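Local coordinates for protein NADH dehydrogenase, putative (Plasmodium falciparum, PDB 5JWC) that probably passes electrons from NADH through a bound FAD to ubiquinone as a type II NADH dehydrogenase, and binds the quinolone inhibitor RYL-552, at residues A[66-71]-A[486-491]; A[462-465]-A[469-472]. All blocks are in the same frame, centred on the assembly; numbering follows the deposited sequence.

Contact 1: A[66-71]-A[486-491]. With FAD (flavin-adenine dinucleotide), chain C.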
ATOM      1  N   THR A  66       6.301  13.622  -7.844  1.00 24.83           N
ATOM      2  CA  THR A  66       5.720  13.195  -9.126  1.00 25.44           C
ATOM      3  C   THR A  66       6.675  12.579 -10.169  1.00 28.63           C
ATOM      4  O   THR A  66       6.266  11.677 -10.898  1.00 27.94           O
ATOM      5  CB  THR A  66       4.982  14.372  -9.805  1.00 26.04           C
ATOM      6  OG1 THR A  66       5.839  15.514  -9.850  1.00 25.98           O
ATOM      7  CG2 THR A  66       3.734  14.748  -9.002  1.00 25.34           C
ATOM      8  N   PRO A  67       7.934  13.064 -10.270  1.00 28.37           N
ATOM      9  CA  PRO A  67       8.753  12.444 -11.327  1.00 28.58           C
ATOM     10  C   PRO A  67       8.956  10.923 -11.210  1.00 32.90           C
ATOM     11  O   PRO A  67       9.320  10.295 -12.207  1.00 25.23           O
ATOM     12  CB  PRO A  67      10.106  13.144 -11.180  1.00 27.79           C
ATOM     13  CG  PRO A  67       9.784  14.464 -10.578  1.00 28.33           C
ATOM     14  CD  PRO A  67       8.643  14.183  -9.616  1.00 23.83           C
ATOM     15  N   LEU A  68       8.736  10.354 -10.028  1.00 27.86           N
ATOM     16  CA  LEU A  68       8.996   8.927  -9.817  1.00 29.57           C
ATOM     17  C   LEU A  68       7.742   8.067  -9.902  1.00 30.88           C
ATOM     18  O   LEU A  68       7.802   6.837  -9.726  1.00 28.94           O
ATOM     19  CB  LEU A  68       9.691   8.724  -8.471  1.00 29.37           C
ATOM     20  CG  LEU A  68      11.093   9.341  -8.465  1.00 30.05           C
ATOM     21  CD1 LEU A  68      11.760   9.184  -7.126  1.00 32.05           C
ATOM     22  CD2 LEU A  68      11.977   8.676  -9.578  1.00 30.26           C
ATOM     23  N   LEU A  69       6.619   8.704 -10.208  1.00 25.81           N
ATOM     24  CA  LEU A  69       5.332   8.005 -10.326  1.00 25.65           C
ATOM     25  C   LEU A  69       5.338   6.830 -11.350  1.00 28.91           C
ATOM     26  O   LEU A  69       4.744   5.780 -11.090  1.00 28.80           O
ATOM     27  CB  LEU A  69       4.255   9.019 -10.695  1.00 27.28           C
ATOM     28  CG  LEU A  69       3.666   9.788  -9.493  1.00 32.26           C
ATOM     29  CD1 LEU A  69       2.608  10.764  -9.943  1.00 28.61           C
ATOM     30  CD2 LEU A  69       3.079   8.854  -8.431  1.00 29.46           C
ATOM     31  N   PRO A  70       6.016   6.989 -12.509  1.00 29.20           N
ATOM     32  CA  PRO A  70       6.074   5.833 -13.427  1.00 26.71           C
ATOM     33  C   PRO A  70       6.726   4.613 -12.791  1.00 29.08           C
ATOM     34  O   PRO A  70       6.305   3.490 -13.083  1.00 29.79           O
ATOM     35  CB  PRO A  70       6.922   6.358 -14.590  1.00 25.40           C
ATOM     36  CG  PRO A  70       6.603   7.844 -14.617  1.00 28.46           C
ATOM     37  CD  PRO A  70       6.559   8.208 -13.147  1.00 27.22           C
ATOM     38  N   CYS A  71       7.719   4.830 -11.929  1.00 26.53           N
ATOM     39  CA  CYS A  71       8.380   3.718 -11.222  1.00 31.58           C
ATOM     40  C   CYS A  71       7.435   2.960 -10.306  1.00 29.55           C
ATOM     41  O   CYS A  71       7.615   1.779 -10.041  1.00 32.23           O
ATOM     42  CB  CYS A  71       9.549   4.237 -10.406  1.00 27.82           C
ATOM     43  SG  CYS A  71      10.904   4.821 -11.417  1.00 36.47           S
ATOM     44  N   THR A 486      23.186   4.848 -13.835  1.00 31.80           N
ATOM     45  CA  THR A 486      23.905   5.314 -12.645  1.00 32.12           C
ATOM     46  C   THR A 486      23.738   6.814 -12.496  1.00 31.20           C
ATOM     47  O   THR A 486      23.567   7.344 -11.388  1.00 30.45           O
ATOM     48  CB  THR A 486      25.421   4.969 -12.699  1.00 36.66           C
ATOM     49  OG1 THR A 486      25.588   3.564 -12.921  1.00 38.96           O
ATOM     50  CG2 THR A 486      26.095   5.339 -11.390  1.00 36.95           C
ATOM     51  N   PHE A 487      23.798   7.500 -13.626  1.00 31.93           N
ATOM     52  CA  PHE A 487      23.601   8.938 -13.670  1.00 29.43           C
ATOM     53  C   PHE A 487      22.224   9.330 -13.153  1.00 30.15           C
ATOM     54  O   PHE A 487      22.074  10.272 -12.366  1.00 29.51           O
ATOM     55  CB  PHE A 487      23.774   9.445 -15.097  1.00 33.53           C
ATOM     56  CG  PHE A 487      23.535  10.908 -15.234  1.00 36.09           C
ATOM     57  CD1 PHE A 487      24.472  11.806 -14.767  1.00 39.99           C
ATOM     58  CD2 PHE A 487      22.375  11.387 -15.817  1.00 34.36           C
ATOM     59  CE1 PHE A 487      24.271  13.158 -14.878  1.00 43.73           C
ATOM     60  CE2 PHE A 487      22.172  12.744 -15.946  1.00 37.51           C
ATOM     61  CZ  PHE A 487      23.120  13.631 -15.471  1.00 43.09           C
ATOM     62  N   TRP A 488      21.219   8.596 -13.608  1.00 28.29           N
ATOM     63  CA  TRP A 488      19.842   8.828 -13.189  1.00 29.63           C
ATOM     64  C   TRP A 488      19.737   8.737 -11.648  1.00 28.39           C
ATOM     65  O   TRP A 488      19.168   9.612 -11.007  1.00 30.63           O
ATOM     66  CB  TRP A 488      18.945   7.816 -13.886  1.00 25.59           C
ATOM     67  CG  TRP A 488      17.480   7.930 -13.679  1.00 31.11           C
ATOM     68  CD1 TRP A 488      16.581   8.521 -14.515  1.00 34.91           C
ATOM     69  CD2 TRP A 488      16.723   7.374 -12.593  1.00 31.15           C
ATOM     70  NE1 TRP A 488      15.309   8.384 -14.011  1.00 38.26           N
ATOM     71  CE2 TRP A 488      15.363   7.682 -12.835  1.00 35.32           C
ATOM     72  CE3 TRP A 488      17.053   6.656 -11.441  1.00 33.81           C
ATOM     73  CZ2 TRP A 488      14.337   7.296 -11.964  1.00 33.39           C
ATOM     74  CZ3 TRP A 488      16.029   6.261 -10.576  1.00 32.21           C
ATOM     75  CH2 TRP A 488      14.689   6.586 -10.845  1.00 32.70           C
ATOM     76  N   LYS A 489      20.327   7.701 -11.059  1.00 31.53           N
ATOM     77  CA  LYS A 489      20.272   7.513  -9.597  1.00 33.31           C
ATOM     78  C   LYS A 489      20.983   8.634  -8.830  1.00 31.05           C
ATOM     79  O   LYS A 489      20.473   9.151  -7.829  1.00 30.11           O
ATOM     80  CB  LYS A 489      20.882   6.163  -9.234  1.00 31.44           C
ATOM     81  CG  LYS A 489      20.140   5.007  -9.889  1.00 30.64           C
ATOM     82  CD  LYS A 489      20.615   3.663  -9.392  1.00 31.73           C
ATOM     83  CE  LYS A 489      19.830   2.572 -10.116  1.00 39.74           C
ATOM     84  NZ  LYS A 489      20.305   1.220  -9.772  1.00 53.87           N
ATOM     85  N   VAL A 490      22.162   9.013  -9.308  1.00 30.73           N
ATOM     86  CA  VAL A 490      22.914  10.108  -8.707  1.00 29.78           C
ATOM     87  C   VAL A 490      22.103  11.395  -8.739  1.00 35.22           C
ATOM     88  O   VAL A 490      22.084  12.154  -7.758  1.00 32.67           O
ATOM     89  CB  VAL A 490      24.270  10.337  -9.421  1.00 35.00           C
ATOM     90  CG1 VAL A 490      24.888  11.651  -8.986  1.00 38.16           C
ATOM     91  CG2 VAL A 490      25.216   9.188  -9.119  1.00 34.98           C
ATOM     92  N   VAL A 491      21.427  11.648  -9.860  1.00 28.53           N
ATOM     93  CA  VAL A 491      20.632  12.862  -9.943  1.00 32.03           C
ATOM     94  C   VAL A 491      19.462  12.762  -8.982  1.00 29.89           C
ATOM     95  O   VAL A 491      19.291  13.605  -8.119  1.00 30.81           O
ATOM     96  CB  VAL A 491      20.106  13.132 -11.363  1.00 33.85           C
ATOM     97  CG1 VAL A 491      19.054  14.235 -11.322  1.00 33.57           C
ATOM     98  CG2 VAL A 491      21.256  13.503 -12.289  1.00 33.26           C
TER
HETATM   99  PA  FAD C 601       1.034  19.902  -7.604  1.00 27.38           P
HETATM  100  O1A FAD C 601       0.200  18.946  -8.408  1.00 26.51           O
HETATM  101  O2A FAD C 601       2.413  19.417  -7.326  1.00 23.19           O
HETATM  102  O5B FAD C 601       0.288  20.272  -6.227  1.00 29.22           O
HETATM  103  C5B FAD C 601      -1.023  20.790  -6.206  1.00 24.53           C
HETATM  104  C4B FAD C 601      -1.526  20.620  -4.782  1.00 29.97           C
HETATM  105  O4B FAD C 601      -2.725  21.350  -4.621  1.00 30.34           O
HETATM  106  C3B FAD C 601      -1.843  19.154  -4.470  1.00 29.18           C
HETATM  107  O3B FAD C 601      -1.419  18.875  -3.153  1.00 27.79           O
HETATM  108  C2B FAD C 601      -3.355  19.112  -4.489  1.00 30.83           C
HETATM  109  O2B FAD C 601      -3.840  18.122  -3.612  1.00 30.48           O
HETATM  110  C1B FAD C 601      -3.660  20.514  -3.976  1.00 29.62           C
HETATM  111  N9A FAD C 601      -4.997  21.021  -4.297  1.00 33.78           N
HETATM  112  C8A FAD C 601      -5.738  20.803  -5.434  1.00 32.48           C
HETATM  113  N7A FAD C 601      -6.903  21.486  -5.301  1.00 33.99           N
HETATM  114  C5A FAD C 601      -6.908  22.128  -4.113  1.00 33.91           C
HETATM  115  C6A FAD C 601      -7.845  22.948  -3.503  1.00 35.28           C
HETATM  116  N6A FAD C 601      -8.961  23.288  -4.146  1.00 34.88           N
HETATM  117  N1A FAD C 601      -7.560  23.480  -2.266  1.00 37.96           N
HETATM  118  C2A FAD C 601      -6.358  23.193  -1.644  1.00 34.19           C
HETATM  119  N3A FAD C 601      -5.431  22.371  -2.258  1.00 31.22           N
HETATM  120  C4A FAD C 601      -5.713  21.844  -3.470  1.00 31.86           C
HETATM  121  N1  FAD C 601       8.126  18.057 -13.614  1.00 27.37           N
HETATM  122  C2  FAD C 601       9.481  18.156 -13.776  1.00 28.77           C
HETATM  123  O2  FAD C 601      10.019  19.254 -13.684  1.00 28.75           O
HETATM  124  N3  FAD C 601      10.252  17.032 -14.023  1.00 32.29           N
HETATM  125  C4  FAD C 601       9.687  15.788 -14.108  1.00 33.72           C
HETATM  126  O4  FAD C 601      10.405  14.801 -14.319  1.00 34.14           O
HETATM  127  C4X FAD C 601       8.313  15.671 -13.933  1.00 29.83           C
HETATM  128  N5  FAD C 601       7.696  14.442 -14.008  1.00 30.94           N
HETATM  129  C5X FAD C 601       6.321  14.353 -13.828  1.00 29.31           C
HETATM  130  C6  FAD C 601       5.701  13.118 -13.880  1.00 28.85           C
HETATM  131  C7  FAD C 601       4.327  12.997 -13.707  1.00 30.57           C
HETATM  132  C7M FAD C 601       3.695  11.627 -13.785  1.00 31.37           C
HETATM  133  C8  FAD C 601       3.562  14.129 -13.460  1.00 28.88           C
HETATM  134  C8M FAD C 601       2.077  14.024 -13.272  1.00 33.50           C
HETATM  135  C9  FAD C 601       4.184  15.378 -13.403  1.00 27.00           C
HETATM  136  C9A FAD C 601       5.561  15.491 -13.579  1.00 27.63           C
HETATM  137  N10 FAD C 601       6.188  16.724 -13.516  1.00 26.42           N
HETATM  138  C10 FAD C 601       7.544  16.812 -13.683  1.00 28.83           C
HETATM  139  C1' FAD C 601       5.402  17.986 -13.305  1.00 27.03           C
HETATM  140  C2' FAD C 601       5.188  18.394 -11.871  1.00 25.53           C
HETATM  141  O2' FAD C 601       4.571  17.340 -11.187  1.00 26.38           O
HETATM  142  C3' FAD C 601       4.227  19.569 -11.876  1.00 28.74           C
HETATM  143  O3' FAD C 601       4.695  20.598 -12.718  1.00 27.64           O
HETATM  144  C4' FAD C 601       4.121  20.046 -10.438  1.00 29.08           C
HETATM  145  O4' FAD C 601       3.352  19.085  -9.763  1.00 28.11           O
HETATM  146  C5' FAD C 601       3.481  21.420 -10.313  1.00 26.63           C
HETATM  147  O5' FAD C 601       3.516  21.774  -8.946  1.00 28.60           O
HETATM  148  P   FAD C 601       2.221  22.450  -8.266  1.00 26.52           P
HETATM  149  O1P FAD C 601       2.553  22.821  -6.839  1.00 27.29           O
HETATM  150  O2P FAD C 601       1.821  23.600  -9.147  1.00 29.70           O
HETATM  151  O3P FAD C 601       1.062  21.321  -8.372  1.00 28.47           O

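Contact 2: A[462-465]-A[469-472]. With 4W0 (5-fluoro-3-methyl-2-{4-[4-(trifluoromethoxy)benzyl]phenyl}quinolin-4(1H)-one), chain M.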
ATOM      1  N   ALA A 462      14.994  11.145 -18.685  1.00 30.59           N
ATOM      2  CA  ALA A 462      13.939  10.157 -18.886  1.00 32.87           C
ATOM      3  C   ALA A 462      14.483   8.735 -18.934  1.00 32.28           C
ATOM      4  O   ALA A 462      15.517   8.479 -19.553  1.00 30.84           O
ATOM      5  CB  ALA A 462      13.159  10.469 -20.161  1.00 33.66           C
ATOM      6  N   TYR A 463      13.791   7.808 -18.274  1.00 30.99           N
ATOM      7  CA  TYR A 463      14.109   6.389 -18.390  1.00 29.59           C
ATOM      8  C   TYR A 463      13.320   5.776 -19.548  1.00 31.05           C
ATOM      9  O   TYR A 463      12.097   5.942 -19.626  1.00 30.83           O
ATOM     10  CB  TYR A 463      13.811   5.637 -17.086  1.00 32.75           C
ATOM     11  CG  TYR A 463      14.134   4.165 -17.219  1.00 32.53           C
ATOM     12  CD1 TYR A 463      15.454   3.735 -17.303  1.00 34.37           C
ATOM     13  CD2 TYR A 463      13.127   3.212 -17.294  1.00 29.55           C
ATOM     14  CE1 TYR A 463      15.768   2.392 -17.443  1.00 33.39           C
ATOM     15  CE2 TYR A 463      13.428   1.856 -17.448  1.00 31.56           C
ATOM     16  CZ  TYR A 463      14.753   1.459 -17.516  1.00 34.31           C
ATOM     17  OH  TYR A 463      15.087   0.135 -17.664  1.00 32.73           O
ATOM     18  N   ILE A 464      14.002   5.091 -20.469  1.00 27.42           N
ATOM     19  CA  ILE A 464      13.319   4.632 -21.687  1.00 26.90           C
ATOM     20  C   ILE A 464      13.390   3.115 -21.911  1.00 30.05           C
ATOM     21  O   ILE A 464      13.102   2.617 -23.013  1.00 30.27           O
ATOM     22  CB  ILE A 464      13.857   5.366 -22.962  1.00 28.87           C
ATOM     23  CG1 ILE A 464      15.303   4.972 -23.276  1.00 32.24           C
ATOM     24  CG2 ILE A 464      13.718   6.902 -22.819  1.00 26.27           C
ATOM     25  CD1 ILE A 464      15.761   5.439 -24.654  1.00 30.50           C
ATOM     26  N   GLY A 465      13.745   2.379 -20.862  1.00 28.96           N
ATOM     27  CA  GLY A 465      13.650   0.932 -20.894  1.00 28.62           C
ATOM     28  C   GLY A 465      14.981   0.229 -21.094  1.00 32.81           C
ATOM     29  O   GLY A 465      15.906   0.767 -21.720  1.00 28.27           O
ATOM     30  N   VAL A 469      18.852   5.295 -20.054  1.00 26.33           N
ATOM     31  CA  VAL A 469      18.424   6.608 -19.621  1.00 27.18           C
ATOM     32  C   VAL A 469      18.905   7.659 -20.625  1.00 31.05           C
ATOM     33  O   VAL A 469      20.042   7.599 -21.098  1.00 28.78           O
ATOM     34  CB  VAL A 469      18.969   6.945 -18.221  1.00 28.52           C
ATOM     35  CG1 VAL A 469      18.825   8.446 -17.925  1.00 29.06           C
ATOM     36  CG2 VAL A 469      18.245   6.100 -17.135  1.00 26.00           C
ATOM     37  N   VAL A 470      18.028   8.594 -20.973  1.00 26.91           N
ATOM     38  CA  VAL A 470      18.425   9.738 -21.786  1.00 27.60           C
ATOM     39  C   VAL A 470      18.333  11.014 -20.958  1.00 33.77           C
ATOM     40  O   VAL A 470      17.549  11.098 -20.003  1.00 27.92           O
ATOM     41  CB  VAL A 470      17.570   9.881 -23.045  1.00 26.29           C
ATOM     42  CG1 VAL A 470      17.727   8.646 -23.925  1.00 25.97           C
ATOM     43  CG2 VAL A 470      16.095  10.100 -22.666  1.00 28.53           C
ATOM     44  N   ALA A 471      19.154  11.996 -21.306  1.00 28.95           N
ATOM     45  CA  ALA A 471      19.116  13.269 -20.600  1.00 31.42           C
ATOM     46  C   ALA A 471      19.448  14.402 -21.555  1.00 34.61           C
ATOM     47  O   ALA A 471      20.390  14.310 -22.347  1.00 30.63           O
ATOM     48  CB  ALA A 471      20.070  13.265 -19.432  1.00 29.16           C
ATOM     49  N   ASP A 472      18.646  15.455 -21.478  1.00 31.99           N
ATOM     50  CA  ASP A 472      18.812  16.662 -22.273  1.00 33.71           C
ATOM     51  C   ASP A 472      19.157  17.767 -21.284  1.00 36.93           C
ATOM     52  O   ASP A 472      18.275  18.275 -20.602  1.00 38.00           O
ATOM     53  CB  ASP A 472      17.525  16.956 -23.052  1.00 35.78           C
ATOM     54  CG  ASP A 472      17.584  18.246 -23.856  1.00 42.48           C
ATOM     55  OD1 ASP A 472      16.511  18.676 -24.346  1.00 46.02           O
ATOM     56  OD2 ASP A 472      18.672  18.841 -23.987  1.00 39.86           O
TER
HETATM   57  C1  4W0 M 611      14.355   3.623 -13.489  1.00 42.38           C
HETATM   58  C2  4W0 M 611      14.136   2.299 -13.904  1.00 45.85           C
HETATM   59  C3  4W0 M 611      15.206   1.388 -13.951  1.00 44.24           C
HETATM   60  C4  4W0 M 611      16.507   1.784 -13.591  1.00 44.64           C
HETATM   61  C5  4W0 M 611      16.725   3.104 -13.176  1.00 45.01           C
HETATM   62  C6  4W0 M 611      15.665   4.020 -13.121  1.00 41.15           C
HETATM   63  O1  4W0 M 611      15.139  -8.180 -21.607  1.00 72.17           O
HETATM   64  C7  4W0 M 611      17.642   0.798 -13.644  1.00 51.25           C
HETATM   65  C8  4W0 M 611      17.400  -0.565 -14.088  1.00 52.67           C
HETATM   66  C9  4W0 M 611      16.026  -0.967 -14.464  1.00 43.26           C
HETATM   67  C10 4W0 M 611      15.640  -2.339 -14.973  1.00 43.97           C
HETATM   68  C11 4W0 M 611      16.179  -2.823 -16.165  1.00 45.23           C
HETATM   69  C12 4W0 M 611      15.802  -4.061 -16.673  1.00 43.97           C
HETATM   70  C13 4W0 M 611      14.854  -4.777 -15.975  1.00 40.83           C
HETATM   71  C14 4W0 M 611      14.296  -4.296 -14.824  1.00 38.84           C
HETATM   72  C15 4W0 M 611      14.670  -3.070 -14.318  1.00 49.86           C
HETATM   73  O2  4W0 M 611      18.763   1.130 -13.325  1.00 53.58           O
HETATM   74  N   4W0 M 611      14.957  -0.006 -14.402  1.00 45.34           N
HETATM   75  C16 4W0 M 611      14.338  -6.125 -16.381  1.00 48.43           C
HETATM   76  C17 4W0 M 611      14.549  -6.622 -17.785  1.00 53.22           C
HETATM   77  C18 4W0 M 611      14.136  -5.876 -18.880  1.00 55.48           C
HETATM   78  C19 4W0 M 611      14.340  -6.392 -20.159  1.00 60.22           C
HETATM   79  C20 4W0 M 611      14.922  -7.654 -20.317  1.00 64.38           C
HETATM   80  C21 4W0 M 611      15.320  -8.400 -19.213  1.00 55.44           C
HETATM   81  C22 4W0 M 611      15.124  -7.883 -17.947  1.00 53.62           C
HETATM   82  C23 4W0 M 611      18.554  -1.539 -14.134  1.00 52.46           C
HETATM   83  F1  4W0 M 611      17.955   3.485 -12.827  1.00 47.98           F
HETATM   84  C24 4W0 M 611      16.339  -7.797 -22.232  1.00 79.06           C
HETATM   85  F2  4W0 M 611      16.294  -6.480 -22.451  1.00 80.96           F
HETATM   86  F3  4W0 M 611      16.453  -8.434 -23.410  1.00 86.94           F
HETATM   87  F4  4W0 M 611      17.367  -8.107 -21.428  1.00 75.16           F

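Contact 1: A[66-71]-A[486-491]
Trp488 holds its CG anti to the backbone N (chi1 -176°), which sends the indole out from helix 484-495 toward Leu68 and Cys71. Leu68 answers with CG anti to its own carbonyl carbon (chi1 -66°) and an extended chi2, so that the CD2 methyl is the part that arrives. Leu68 CD2 sits 3.6 Å from Trp488 CZ2, and CH2 of the same ring is almost as near. The two side chains cross at a slant, and the methyl meets the benzo part of the indole obliquely. Cys71 adds a looser sulfur-aromatic contact: Cys71 SG lies 4.2 Å from Trp488 CH2; measured to the centroid of the six-membered ring, it stands 65° off the normal. No hydrogen bond spans the segments. The backbones stay well apart, with the CA atoms of Leu68 and Trp488 11.4 Å from each other. The contact joins the FAD-binding part of a pyridine nucleotide-disulphide oxidoreductase fold to the C-terminal domain of NDH2. On the flavin side, Thr66 OG1 and the ribityl O2' of FAD share a hydrogen bond of 2.6 Å. Trp38 NE1 is a second partner of that hydroxyl. Pro67 CA comes within 3.5 Å of flavin N5, and its ring packs against the isoalloxazine. Leu77 and Leu496 also touch Leu68, while Trp488 itself touches the bound quinolone inhibitor.

Contact 2: A[462-465]-A[469-472]
A beta hairpin of the NDH2 C-terminal domain brings strands 460-465 and 468-473 side by side, antiparallel, as two of the three strands of a small sheet. Ala462 and Val470 form a hydrogen-bonded pair. Ala462 N donates to Val470 O at 2.9 Å, and Val470 N returns an equally short bond to Ala462 O. Next to them, Tyr463 and Val469 are a non-hydrogen-bonded pair, and the Val469 CA-H adds a contact to Ala462 O.

Val469 CG2 meets the Tyr463 ring at its edge, in plane, 3.7 Å from CD1. Tyr463 CG is anti to the backbone N (chi1 180°), which carries the ring out to the inhibitor. The quinolone lies over one face of the phenol, with atom C2 of 4W0, in its fluorinated benzo ring, 3.5 Å above the plane of the Tyr463 ring and over its centre. Gly465 N sits above the opposite face, offset toward the rim. The phenol hydroxyl is hydrogen-bonded to Asp209 OD2 and His467 N, which should fix its position beside the ligand.

On the face that carries Ala462 and Val470, Val470 CG2 touches Ala462 CB at 3.9 Å. Val470 CG1 also meets Ile464 CD1 at 3.8 Å, the two side chains crossing at about a right angle. Helix 243-255 packs on Ile464 and Val470. The arrangement is that of an antiparallel beta hairpin whose Ala462 and Val470 side packs on helix 243-255, and whose other side contributes Tyr463 to one of the quinolone sites.

Contacts 1 and 2 lie about 10 Å apart, centre to centre. They meet directly where Trp488 CB packs on Val469 CG2 at 3.7 Å. Phe487 CE2 and Ala471 CB make a second, looser contact at 4.1 Å. Helix 484-495 thus lies against strand 468-473 through two residue pairs while its indole reaches back to residues 66-71. Trp488 and Tyr463 belong to the same pocket for one quinolone molecule, so the two contacts supply different parts of one inhibitor site. The 66-71 segment continues from there to the flavin. The side chain of Ala462 in contact 2 is also about 8 Å from FAD at the nearest atoms.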